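Local coordinates for thioesterase domain-containing protein (PDB 1IXL) that is of unknown function but adopts a hot-dog fold and may hydrolyse acyl-CoA thioesters, as relatives in its family do, at residues Arg76-Val81 with Val114-Phe119. Sequence-based numbering, arbitrary orientation.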
loop_
_atom_site.group_PDB
_atom_site.type_symbol
_atom_site.label_atom_id
_atom_site.label_comp_id
_atom_site.label_asym_id
_atom_site.label_seq_id
_atom_site.Cartn_x
_atom_site.Cartn_y
_atom_site.Cartn_z
ATOM N N ARG A 76 9.012 6.204 6.455
ATOM C CA ARG A 76 10.462 6.372 6.401
ATOM C C ARG A 76 10.890 5.601 5.172
ATOM O O ARG A 76 10.504 4.435 4.987
ATOM C CB ARG A 76 11.157 5.741 7.618
ATOM C CG ARG A 76 10.919 6.455 8.924
ATOM C CD ARG A 76 11.441 5.647 10.107
ATOM N NE ARG A 76 10.993 6.240 11.364
ATOM C CZ ARG A 76 11.576 7.287 11.937
ATOM N NH1 ARG A 76 12.640 7.846 11.365
ATOM N NH2 ARG A 76 11.087 7.784 13.069
ATOM N N PHE A 77 11.662 6.247 4.315
ATOM C CA PHE A 77 12.149 5.586 3.121
ATOM C C PHE A 77 13.515 5.095 3.574
ATOM O O PHE A 77 14.384 5.884 3.906
ATOM C CB PHE A 77 12.254 6.595 1.983
ATOM C CG PHE A 77 10.917 7.140 1.550
ATOM C CD1 PHE A 77 10.250 8.094 2.326
ATOM C CD2 PHE A 77 10.321 6.690 0.391
ATOM C CE1 PHE A 77 9.000 8.585 1.935
ATOM C CE2 PHE A 77 9.062 7.177 -0.014
ATOM C CZ PHE A 77 8.411 8.125 0.769
ATOM N N THR A 78 13.694 3.790 3.589
ATOM C CA THR A 78 14.925 3.207 4.106
ATOM C C THR A 78 16.001 2.885 3.074
ATOM O O THR A 78 17.197 2.898 3.396
ATOM C CB THR A 78 14.579 1.946 4.917
ATOM O OG1 THR A 78 13.875 1.027 4.080
ATOM C CG2 THR A 78 13.650 2.310 6.085
ATOM N N LYS A 79 15.580 2.589 1.852
ATOM C CA LYS A 79 16.515 2.278 0.748
ATOM C C LYS A 79 15.967 2.831 -0.557
ATOM O O LYS A 79 14.759 2.780 -0.787
ATOM C CB LYS A 79 16.682 0.774 0.573
ATOM C CG LYS A 79 17.448 0.073 1.668
ATOM C CD LYS A 79 17.570 -1.403 1.306
ATOM C CE LYS A 79 18.742 -2.063 2.020
ATOM N NZ LYS A 79 18.574 -1.989 3.494
ATOM N N PRO A 80 16.846 3.360 -1.436
ATOM C CA PRO A 80 16.398 3.911 -2.714
ATOM C C PRO A 80 15.875 2.813 -3.624
ATOM O O PRO A 80 16.352 1.684 -3.584
ATOM C CB PRO A 80 17.660 4.581 -3.260
ATOM C CG PRO A 80 18.764 3.634 -2.769
ATOM C CD PRO A 80 18.322 3.404 -1.328
ATOM N N VAL A 81 14.881 3.137 -4.443
ATOM C CA VAL A 81 14.306 2.156 -5.353
ATOM C C VAL A 81 14.721 2.545 -6.765
ATOM O O VAL A 81 14.677 3.718 -7.136
ATOM C CB VAL A 81 12.743 2.132 -5.235
ATOM C CG1 VAL A 81 12.130 1.273 -6.338
ATOM C CG2 VAL A 81 12.345 1.585 -3.878
ATOM N N VAL A 114 12.429 -1.254 1.909
ATOM C CA VAL A 114 12.709 0.009 1.229
ATOM C C VAL A 114 11.825 1.122 1.807
ATOM O O VAL A 114 12.104 2.301 1.625
ATOM C CB VAL A 114 12.489 -0.090 -0.318
ATOM C CG1 VAL A 114 13.403 -1.168 -0.900
ATOM C CG2 VAL A 114 11.018 -0.399 -0.646
ATOM N N LEU A 115 10.741 0.735 2.483
ATOM C CA LEU A 115 9.861 1.707 3.122
ATOM C C LEU A 115 9.152 1.076 4.313
ATOM O O LEU A 115 8.788 -0.090 4.266
ATOM C CB LEU A 115 8.795 2.236 2.135
ATOM C CG LEU A 115 7.780 3.233 2.756
ATOM C CD1 LEU A 115 7.334 4.233 1.693
ATOM C CD2 LEU A 115 6.551 2.494 3.352
ATOM N N GLU A 116 8.961 1.842 5.379
ATOM C CA GLU A 116 8.219 1.341 6.534
ATOM C C GLU A 116 7.325 2.481 6.985
ATOM O O GLU A 116 7.727 3.654 6.974
ATOM C CB GLU A 116 9.155 0.912 7.688
ATOM C CG GLU A 116 10.211 1.957 8.068
ATOM C CD GLU A 116 11.004 1.600 9.318
ATOM O OE1 GLU A 116 11.342 0.407 9.485
ATOM O OE2 GLU A 116 11.302 2.521 10.121
ATOM N N GLY A 117 6.106 2.160 7.388
ATOM C CA GLY A 117 5.240 3.238 7.818
ATOM C C GLY A 117 4.005 2.816 8.562
ATOM O O GLY A 117 3.664 1.635 8.577
ATOM N N LYS A 118 3.366 3.790 9.206
ATOM C CA LYS A 118 2.124 3.574 9.924
ATOM C C LYS A 118 1.069 4.349 9.149
ATOM O O LYS A 118 1.271 5.522 8.829
ATOM C CB LYS A 118 2.199 4.120 11.347
ATOM C CG LYS A 118 3.022 3.266 12.291
ATOM C CD LYS A 118 2.587 3.485 13.740
ATOM C CE LYS A 118 3.637 2.932 14.698
ATOM N NZ LYS A 118 4.407 1.818 14.064
ATOM N N PHE A 119 -0.035 3.691 8.823
ATOM C CA PHE A 119 -1.114 4.326 8.076
ATOM C C PHE A 119 -2.381 4.327 8.943
ATOM O O PHE A 119 -2.838 3.272 9.396
ATOM C CB PHE A 119 -1.343 3.573 6.761
ATOM C CG PHE A 119 -0.172 3.658 5.809
ATOM C CD1 PHE A 119 1.030 3.026 6.107
ATOM C CD2 PHE A 119 -0.250 4.445 4.665
ATOM C CE1 PHE A 119 2.155 3.186 5.267
ATOM C CE2 PHE A 119 0.853 4.608 3.828
ATOM C CZ PHE A 119 2.050 3.984 4.127
HETATM O O HOH W 1 12.364 3.839 -0.613
#
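Two nearly straight backbone bonds define an antiparallel, hydrogen-bonded pair between Arg76 and Glu116: Arg76 N to Glu116 O is 2.9 Å and Glu116 N to Arg76 O 3.0 Å. Beyond it the strand of Phe77 peels off into a loop, and Val114 O becomes the hub. Thr78 N reaches Val114 O at 2.9 Å from 59° above the carbonyl plane, Lys79 N adds a weak bond, and a water donates to both Val114 O and Lys79 O. The buried part is apolar and centres on Val114, whose CB packs 3.9 Å from Val81 CG2, the side chains crossing at about a right angle. Buried Leu115 lays CD1 over one face of the exposed Phe77 ring, a CH-pi contact 24° off the normal. On the solvent-facing Arg76/Glu116 side, Glu116 OE2 touches Arg76 CD at 3.1 Å, but the ion pair is loose: Arg76 NE to Glu116 OE2 is a long 3.9 Å, with the guanidinium and carboxylate planes 82° apart. Thr78 OG1, poorly angled toward Val114 O, hydrogen-bonds to Val113 O. Val114 and Leu115 form a classic beta bulge opposite Val107 of strand 100-109, while Leu115 and Val81 meet Thr51 of helix 48-63, the helix that the hot-dog sheet wraps.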